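Local structure of Udp-n-acetylglucosamine pyrophosphorylase (Trypanosoma brucei, 4BQH) at residues A[39-44]-A[231-236]; A[208-213]-A[238-243]; A[385-390]-A[396-401]. The protein probably catalyses the joining of UTP and N-acetyl-alpha-D-glucosamine 1-phosphate to give UDP-N-acetylglucosamine and diphosphate, the last step in making that nucleotide sugar. All coordinates share one frame; numbering follows the deposited sequence.

In the fold
The three contacts lie on one side of the chain's centre, and each has a segment that touches the bound inhibitor 9VU. Centres of contacts 1 and 2 are about 12 Å apart, those of 1 and 3 about 13 Å, those of 2 and 3 about 17 Å. Along the chain contacts 1 and 2 interlock, their segments alternating as 39-44, 208-213, 231-236 and 238-243; contact 3 follows both. V213 N probably bonds A234 O, joining strands 213-214 and 230-234. A401 probably bonds G236 and G239 through its backbone N and O. 9VU therefore sits among the chain after strand 205-209 (S211, V213), the run G236 to A243 leading into helix 241-246, and A401 at the hairpin's end.

Contact 1 (A[39-44]-A[231-236]); sequences TAQITN and ICAAPG. With 9VU ((3S)-3-[2-(1,3-benzodioxol-5-yl)-2-oxidanylidene-ethyl]-4-bromanyl-5-methyl-3-oxidanyl-1H-indol-2-one), chain C.
A buried side-chain-to-backbone clamp joins Q41, on the N-terminal helix 32-44, to I231 on strand 230-234, 190 residues further along the chain. The amide of Q41 works as donor and acceptor at once: I231 N gives its hydrogen to Q41 OE1 at 2.8 Å, and Q41 NE2 gives one to I231 O at 2.9 Å. The first bond lies in the carbonyl plane of Q41 and uses a lone pair of OE1. The second is almost straight, at 175° on the hydrogen, and leaves within the amide plane of Q41, though it meets the I231 carbonyl from 25° off that plane. Both polar atoms of this buried amide are thus satisfied by the backbone of a single residue, which fixes which end of the amide is oxygen and which nitrogen. CG anti to the backbone N (chi1 -179°), with an extended chain beyond, carries the group straight out from the helix to the strand. The strand belongs to a three-stranded antiparallel sheet, with 213-214 and 225-227 on its flanks, and the disulfide C215-C232 ties it to the chain just beyond 213-214. I231 CG1 also lies against the Q41 amide, 3.5 Å from OE1, while A233 CB approaches NE2 of Q41 more loosely at 4.2 Å. Helix 21-29 packs here too, through I23, which touches both I42 and I231. At the far end of 231-236, G236 O comes within 3.1 Å of 9VU CAX, the carbon between the two dioxole oxygens.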
# COMPACT_ATOMS: atom_id res chain seq x y z
N THR A 39 -14.38 24.82 10.23
CA THR A 39 -13.18 24.76 11.06
C THR A 39 -12.71 23.32 11.31
O THR A 39 -11.51 23.01 11.14
CB THR A 39 -13.39 25.52 12.40
OG1 THR A 39 -13.63 26.92 12.14
CG2 THR A 39 -12.17 25.39 13.29
N ALA A 40 -13.63 22.43 11.69
CA ALA A 40 -13.26 21.05 11.98
C ALA A 40 -12.69 20.40 10.71
O ALA A 40 -11.69 19.70 10.77
CB ALA A 40 -14.45 20.24 12.48
N GLN A 41 -13.33 20.67 9.57
CA GLN A 41 -12.88 20.05 8.32
C GLN A 41 -11.48 20.53 7.94
O GLN A 41 -10.60 19.71 7.69
CB GLN A 41 -13.85 20.32 7.18
CG GLN A 41 -13.40 19.67 5.86
CD GLN A 41 -14.22 20.12 4.66
OE1 GLN A 41 -14.83 21.20 4.68
NE2 GLN A 41 -14.24 19.30 3.60
N ILE A 42 -11.27 21.84 7.92
CA ILE A 42 -9.98 22.38 7.49
C ILE A 42 -8.87 21.97 8.47
O ILE A 42 -7.75 21.68 8.06
CB ILE A 42 -10.04 23.90 7.29
CG1 ILE A 42 -10.99 24.26 6.14
CG2 ILE A 42 -8.66 24.51 7.05
CD1 ILE A 42 -11.41 25.72 6.15
N THR A 43 -9.22 21.89 9.76
CA THR A 43 -8.29 21.46 10.82
C THR A 43 -7.94 19.97 10.79
O THR A 43 -6.75 19.60 10.83
CB THR A 43 -8.85 21.85 12.22
OG1 THR A 43 -9.04 23.27 12.26
CG2 THR A 43 -7.88 21.46 13.32
N ASN A 44 -8.95 19.11 10.72
CA ASN A 44 -8.81 17.68 10.91
C ASN A 44 -8.72 16.87 9.63
O ASN A 44 -8.18 15.75 9.66
CB ASN A 44 -9.96 17.13 11.74
CG ASN A 44 -10.09 17.85 13.07
OD1 ASN A 44 -9.09 18.31 13.63
ND2 ASN A 44 -11.31 17.97 13.55
N ILE A 231 -16.28 22.33 2.55
CA ILE A 231 -15.72 22.46 1.21
C ILE A 231 -15.69 21.11 0.52
O ILE A 231 -15.62 20.06 1.15
CB ILE A 231 -14.31 23.09 1.19
CG1 ILE A 231 -13.25 22.14 1.71
CG2 ILE A 231 -14.27 24.43 1.91
CD1 ILE A 231 -11.86 22.50 1.21
N CYS A 232 -15.77 21.15 -0.80
CA CYS A 232 -15.61 19.98 -1.61
C CYS A 232 -14.14 19.58 -1.52
O CYS A 232 -13.24 20.38 -1.77
CB CYS A 232 -15.97 20.30 -3.05
SG CYS A 232 -16.10 18.75 -3.95
N ALA A 233 -13.90 18.34 -1.10
CA ALA A 233 -12.54 17.78 -1.03
C ALA A 233 -12.62 16.28 -1.24
O ALA A 233 -13.68 15.66 -1.05
CB ALA A 233 -11.85 18.13 0.30
N ALA A 234 -11.51 15.70 -1.68
CA ALA A 234 -11.53 14.29 -2.09
C ALA A 234 -10.22 13.66 -1.69
O ALA A 234 -9.25 14.38 -1.48
CB ALA A 234 -11.72 14.20 -3.59
N PRO A 235 -10.18 12.31 -1.58
CA PRO A 235 -8.93 11.63 -1.28
C PRO A 235 -7.90 12.04 -2.32
O PRO A 235 -8.22 12.09 -3.52
CB PRO A 235 -9.29 10.15 -1.43
CG PRO A 235 -10.73 10.09 -1.05
CD PRO A 235 -11.31 11.36 -1.66
N GLY A 236 -6.68 12.33 -1.87
CA GLY A 236 -5.70 12.87 -2.78
C GLY A 236 -4.94 11.84 -3.60
O GLY A 236 -4.19 12.23 -4.49
OAN 9VU C . -0.17 21.71 0.74
CAH 9VU C . 0.71 21.01 1.28
NAG 9VU C . 1.08 21.13 2.55
CAC 9VU C . 2.08 20.25 2.81
CAB 9VU C . 2.76 20.05 3.94
CAA 9VU C . 3.80 19.12 4.06
CAF 9VU C . 4.14 18.38 2.92
CAJ 9VU C . 5.20 17.42 2.99
CAE 9VU C . 3.40 18.62 1.74
BRA 9VU C . 3.84 17.55 0.24
CAD 9VU C . 2.39 19.54 1.68
CAI 9VU C . 1.50 20.01 0.65
OAL 9VU C . 2.26 20.68 -0.36
CAM 9VU C . 0.71 18.91 -0.12
CAO 9VU C . -0.34 18.19 0.75
OAP 9VU C . -0.58 18.64 1.88
CAQ 9VU C . -1.01 17.06 0.18
CAV 9VU C . -0.56 16.41 -0.97
CAU 9VU C . -1.22 15.36 -1.49
OAY 9VU C . -0.90 14.61 -2.59
CAX 9VU C . -2.14 13.92 -2.90
OAW 9VU C . -2.79 13.80 -1.63
CAT 9VU C . -2.32 14.88 -0.92
CAS 9VU C . -2.81 15.44 0.20
CAR 9VU C . -2.16 16.53 0.78

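Contact 2 (A[208-213]-A[238-243]); sequences FAQSSV and NGAVFA. With 9VU ((3S)-3-[2-(1,3-benzodioxol-5-yl)-2-oxidanylidene-ethyl]-4-bromanyl-5-methyl-3-oxidanyl-1H-indol-2-one), chain C.
Packing across this contact is carried by A240, whose methyl group meets Q210 and the backbone of S211 where the chain leaves strand 205-209. Q210 OE1 lies 3.8 Å from A240 CB, and Q210 CB is nearly as close to the same methyl. CG of Q210 stands between its backbone N and carbonyl carbon (chi1 61°), and the extended chain beyond it brings OE1 beside the A240 methyl; its NE2 is taken by T180 O of the adjoining strand 175-180. Polar linkage between the segments runs through water: one molecule accepts from S211 N at 2.8 Å and donates to A240 O at 2.9 Å, satisfying a backbone N-H and a carbonyl oxygen that have no direct bond to each other. The hydroxyl of S211 turns to A47 O, that of S212 to E45 O, so both serines hold the chain that follows helix 32-44. Contacts to the inhibitor come from both segments. A240 CB is 3.3 Å from 9VU OAW, and V213 CG2 is 3.6 Å from CAS on the benzodioxole ring, which therefore has methyl groups from each segment against it. S211 O is 3.3 Å from CAS, while A243 CB is 3.5 Å from OAP, the linker ketone oxygen. On the side of the helix away from the contact, F242 packs among M367, A370, A371 and M374 of helix 364-374. The site is the pocket of an allosteric inhibitor, formed where the chain leaving strand 205-209 of the central sheet of this GT-A-type enzyme passes the residues that lead into helix 241-246.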
# COMPACT_ATOMS: atom_id res chain seq x y z
N PHE A 208 -1.92 7.62 11.71
CA PHE A 208 -1.66 8.97 11.24
C PHE A 208 -2.59 9.30 10.10
O PHE A 208 -2.66 8.56 9.12
CB PHE A 208 -0.16 9.20 10.89
CG PHE A 208 0.33 8.46 9.67
CD1 PHE A 208 0.38 7.05 9.62
CD2 PHE A 208 0.81 9.19 8.57
CE1 PHE A 208 0.86 6.39 8.49
CE2 PHE A 208 1.31 8.54 7.44
CZ PHE A 208 1.33 7.15 7.40
N ALA A 209 -3.30 10.42 10.22
CA ALA A 209 -4.30 10.78 9.21
C ALA A 209 -3.70 11.54 8.06
O ALA A 209 -2.86 12.44 8.25
CB ALA A 209 -5.40 11.61 9.84
N GLN A 210 -4.15 11.19 6.86
CA GLN A 210 -3.79 11.93 5.66
C GLN A 210 -4.71 13.12 5.54
O GLN A 210 -5.74 13.22 6.25
CB GLN A 210 -3.95 11.04 4.41
CG GLN A 210 -5.36 10.52 4.17
CD GLN A 210 -5.34 9.40 3.17
OE1 GLN A 210 -5.21 9.63 1.96
NE2 GLN A 210 -5.36 8.17 3.67
N SER A 211 -4.37 14.00 4.61
CA SER A 211 -5.24 15.12 4.25
C SER A 211 -5.93 14.90 2.93
O SER A 211 -5.37 14.33 2.00
CB SER A 211 -4.44 16.41 4.25
OG SER A 211 -4.03 16.66 5.60
N SER A 212 -7.16 15.37 2.84
CA SER A 212 -7.87 15.40 1.58
C SER A 212 -7.42 16.63 0.77
O SER A 212 -6.67 17.48 1.27
CB SER A 212 -9.37 15.43 1.84
OG SER A 212 -9.70 16.60 2.58
N VAL A 213 -7.84 16.71 -0.48
CA VAL A 213 -7.42 17.78 -1.38
C VAL A 213 -8.68 18.50 -1.88
O VAL A 213 -9.64 17.83 -2.28
CB VAL A 213 -6.64 17.20 -2.58
CG1 VAL A 213 -6.30 18.28 -3.61
CG2 VAL A 213 -5.33 16.57 -2.09
N ASN A 238 -2.33 8.16 -3.26
CA ASN A 238 -1.31 7.72 -2.33
C ASN A 238 -0.11 8.63 -2.18
O ASN A 238 0.73 8.40 -1.30
CB ASN A 238 -0.91 6.23 -2.55
CG ASN A 238 -0.39 5.94 -3.95
OD1 ASN A 238 0.24 6.80 -4.59
ND2 ASN A 238 -0.61 4.70 -4.42
N GLY A 239 -0.01 9.64 -3.04
CA GLY A 239 0.99 10.69 -2.86
C GLY A 239 0.77 11.44 -1.55
O GLY A 239 1.68 12.08 -1.05
N ALA A 240 -0.44 11.31 -0.97
CA ALA A 240 -0.71 11.90 0.36
C ALA A 240 0.22 11.43 1.49
O ALA A 240 0.27 12.07 2.56
CB ALA A 240 -2.18 11.66 0.78
N VAL A 241 0.94 10.32 1.28
CA VAL A 241 1.81 9.75 2.31
C VAL A 241 2.83 10.76 2.79
O VAL A 241 3.13 10.82 3.97
CB VAL A 241 2.55 8.43 1.91
CG1 VAL A 241 1.56 7.29 1.71
CG2 VAL A 241 3.45 8.59 0.69
N PHE A 242 3.37 11.56 1.86
CA PHE A 242 4.50 12.42 2.24
C PHE A 242 4.10 13.52 3.22
O PHE A 242 4.76 13.70 4.26
CB PHE A 242 5.18 12.99 0.99
CG PHE A 242 5.68 11.93 0.07
CD1 PHE A 242 6.77 11.12 0.44
CD2 PHE A 242 5.08 11.72 -1.15
CE1 PHE A 242 7.22 10.13 -0.40
CE2 PHE A 242 5.53 10.73 -2.01
CZ PHE A 242 6.61 9.93 -1.63
N ALA A 243 3.01 14.21 2.92
CA ALA A 243 2.44 15.21 3.81
C ALA A 243 1.98 14.60 5.13
O ALA A 243 2.20 15.17 6.21
CB ALA A 243 1.27 15.92 3.11
OAN 9VU C . -0.17 21.71 0.74
CAH 9VU C . 0.71 21.01 1.28
NAG 9VU C . 1.08 21.13 2.55
CAC 9VU C . 2.08 20.25 2.81
CAB 9VU C . 2.76 20.05 3.94
CAA 9VU C . 3.80 19.12 4.06
CAF 9VU C . 4.14 18.38 2.92
CAJ 9VU C . 5.20 17.42 2.99
CAE 9VU C . 3.40 18.62 1.74
BRA 9VU C . 3.84 17.55 0.24
CAD 9VU C . 2.39 19.54 1.68
CAI 9VU C . 1.50 20.01 0.65
OAL 9VU C . 2.26 20.68 -0.36
CAM 9VU C . 0.71 18.91 -0.12
CAO 9VU C . -0.34 18.19 0.75
OAP 9VU C . -0.58 18.64 1.88
CAQ 9VU C . -1.01 17.06 0.18
CAV 9VU C . -0.56 16.41 -0.97
CAU 9VU C . -1.22 15.36 -1.49
OAY 9VU C . -0.90 14.61 -2.59
CAX 9VU C . -2.14 13.92 -2.90
OAW 9VU C . -2.79 13.80 -1.63
CAT 9VU C . -2.32 14.88 -0.92
CAS 9VU C . -2.81 15.44 0.20
CAR 9VU C . -2.16 16.53 0.78
O HOH W 1 -1.77 13.82 3.57

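Contact 3 (A[385-390]-A[396-401]); sequences KKIPTI and GIKLEA. With 9VU ((3S)-3-[2-(1,3-benzodioxol-5-yl)-2-oxidanylidene-ethyl]-4-bromanyl-5-methyl-3-oxidanyl-1H-indol-2-one), chain C.
K385 and G396 form an antiparallel hydrogen-bonded pair, with both backbone N-H groups and both carbonyl oxygens used across the contact. K385 N donates to G396 O at 2.9 Å, and G396 N returns a bond to K385 O of the same length. In both, the donor approaches almost head-on to the carbonyl oxygen. Further backbone bonds continue the pairing beyond the two segments: I387 with V394 toward the turn, K398 with A383 and E400 with H381 in the other direction. The motif is a beta hairpin, strands 381-387 and 394-400, and the two short pieces are strongly turned against each other, at 110° between their directions. The second strand also has a partner outside the hairpin, since I397 bonds Y216 through the backbone. At the turn, T389 OG1 is occupied by G392 O and K391 N. Over the paired backbone, I387 CD1 rests 3.7 Å from G396 CA, where the absence of a side chain lets the methyl come in close. I387 also meets C232 of strand 230-234. The lysines touch by their aliphatic parts: CG of K385 lies 4.0 Å from CD of K398, and the chains cross at about a right angle. K385 turns about its CB-CG bond (chi2 -86°), while K398 runs extended, and its CE passes I387 CG1 at 4.1 Å. K385 NZ and K398 NZ stay 6.9 Å apart, which probably limits the repulsion. Past the strand end, A401 N is 3.7 Å from 9VU CAX.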
# COMPACT_ATOMS: atom_id res chain seq x y z
N LYS A 385 -14.87 16.29 -13.11
CA LYS A 385 -15.80 15.37 -12.47
C LYS A 385 -17.10 16.09 -12.18
O LYS A 385 -17.11 17.30 -11.96
CB LYS A 385 -15.22 14.88 -11.14
CG LYS A 385 -13.94 14.07 -11.23
CD LYS A 385 -14.25 12.60 -11.48
CE LYS A 385 -12.97 11.82 -11.75
NZ LYS A 385 -13.29 10.55 -12.46
N LYS A 386 -18.21 15.35 -12.20
CA LYS A 386 -19.48 15.92 -11.78
C LYS A 386 -19.55 15.77 -10.27
O LYS A 386 -19.46 14.68 -9.76
CB LYS A 386 -20.63 15.16 -12.44
CG LYS A 386 -21.97 15.90 -12.44
CD LYS A 386 -23.04 14.92 -12.90
CE LYS A 386 -24.35 15.60 -13.26
NZ LYS A 386 -25.31 14.58 -13.75
N ILE A 387 -19.71 16.88 -9.56
CA ILE A 387 -19.58 16.84 -8.11
C ILE A 387 -20.92 17.18 -7.45
O ILE A 387 -21.43 18.24 -7.68
CB ILE A 387 -18.53 17.88 -7.68
CG1 ILE A 387 -17.15 17.46 -8.20
CG2 ILE A 387 -18.52 18.03 -6.16
CD1 ILE A 387 -16.11 18.53 -7.97
N PRO A 388 -21.47 16.26 -6.63
CA PRO A 388 -22.74 16.56 -5.95
C PRO A 388 -22.52 17.65 -4.91
O PRO A 388 -21.53 17.62 -4.18
CB PRO A 388 -23.07 15.24 -5.24
CG PRO A 388 -22.24 14.20 -5.95
CD PRO A 388 -20.96 14.92 -6.25
N THR A 389 -23.45 18.61 -4.83
CA THR A 389 -23.43 19.63 -3.77
C THR A 389 -24.85 19.84 -3.29
O THR A 389 -25.79 19.42 -3.94
CB THR A 389 -22.85 21.01 -4.19
OG1 THR A 389 -23.85 21.79 -4.89
CG2 THR A 389 -21.59 20.85 -5.09
N ILE A 390 -25.00 20.49 -2.14
CA ILE A 390 -26.35 20.77 -1.61
C ILE A 390 -27.11 21.78 -2.51
O ILE A 390 -28.32 22.02 -2.30
CB ILE A 390 -26.24 21.29 -0.16
CG1 ILE A 390 -27.52 20.99 0.64
CG2 ILE A 390 -25.86 22.78 -0.17
CD1 ILE A 390 -27.37 21.01 2.15
N GLY A 396 -16.47 20.16 -11.64
CA GLY A 396 -15.30 20.69 -10.92
C GLY A 396 -14.06 19.89 -11.25
O GLY A 396 -14.13 18.89 -11.96
N ILE A 397 -12.93 20.33 -10.69
CA ILE A 397 -11.64 19.69 -10.96
C ILE A 397 -11.18 19.01 -9.67
O ILE A 397 -11.13 19.65 -8.62
CB ILE A 397 -10.57 20.71 -11.41
CG1 ILE A 397 -11.03 21.45 -12.69
CG2 ILE A 397 -9.22 20.00 -11.63
CD1 ILE A 397 -11.25 20.55 -13.89
N LYS A 398 -10.85 17.72 -9.77
CA LYS A 398 -10.23 16.98 -8.65
C LYS A 398 -8.76 16.78 -8.96
O LYS A 398 -8.38 16.64 -10.13
CB LYS A 398 -10.96 15.66 -8.41
CG LYS A 398 -12.40 15.85 -7.96
CD LYS A 398 -12.97 14.56 -7.37
CE LYS A 398 -14.39 14.75 -6.83
NZ LYS A 398 -14.98 13.44 -6.40
N LEU A 399 -7.92 16.82 -7.94
CA LEU A 399 -6.48 16.77 -8.14
C LEU A 399 -5.92 15.60 -7.39
O LEU A 399 -6.26 15.41 -6.23
CB LEU A 399 -5.83 18.05 -7.61
CG LEU A 399 -6.24 19.32 -8.37
CD1 LEU A 399 -5.80 20.54 -7.56
CD2 LEU A 399 -5.60 19.35 -9.76
N GLU A 400 -5.04 14.83 -8.02
CA GLU A 400 -4.46 13.67 -7.32
C GLU A 400 -2.95 13.63 -7.52
O GLU A 400 -2.44 14.09 -8.54
CB GLU A 400 -5.09 12.35 -7.83
CG GLU A 400 -6.56 12.19 -7.43
CD GLU A 400 -7.22 10.92 -7.97
OE1 GLU A 400 -6.69 10.28 -8.90
OE2 GLU A 400 -8.32 10.57 -7.48
N ALA A 401 -2.24 13.08 -6.54
CA ALA A 401 -0.84 12.75 -6.77
C ALA A 401 -0.54 11.38 -6.19
O ALA A 401 -1.19 10.94 -5.24
CB ALA A 401 0.10 13.81 -6.18
OAN 9VU C . -0.17 21.71 0.74
CAH 9VU C . 0.71 21.01 1.28
NAG 9VU C . 1.08 21.13 2.55
CAC 9VU C . 2.08 20.25 2.81
CAB 9VU C . 2.76 20.05 3.94
CAA 9VU C . 3.80 19.12 4.06
CAF 9VU C . 4.14 18.38 2.92
CAJ 9VU C . 5.20 17.42 2.99
CAE 9VU C . 3.40 18.62 1.74
BRA 9VU C . 3.84 17.55 0.24
CAD 9VU C . 2.39 19.54 1.68
CAI 9VU C . 1.50 20.01 0.65
OAL 9VU C . 2.26 20.68 -0.36
CAM 9VU C . 0.71 18.91 -0.12
CAO 9VU C . -0.34 18.19 0.75
OAP 9VU C . -0.58 18.64 1.88
CAQ 9VU C . -1.01 17.06 0.18
CAV 9VU C . -0.56 16.41 -0.97
CAU 9VU C . -1.22 15.36 -1.49
OAY 9VU C . -0.90 14.61 -2.59
CAX 9VU C . -2.14 13.92 -2.90
OAW 9VU C . -2.79 13.80 -1.63
CAT 9VU C . -2.32 14.88 -0.92
CAS 9VU C . -2.81 15.44 0.20
CAR 9VU C . -2.16 16.53 0.78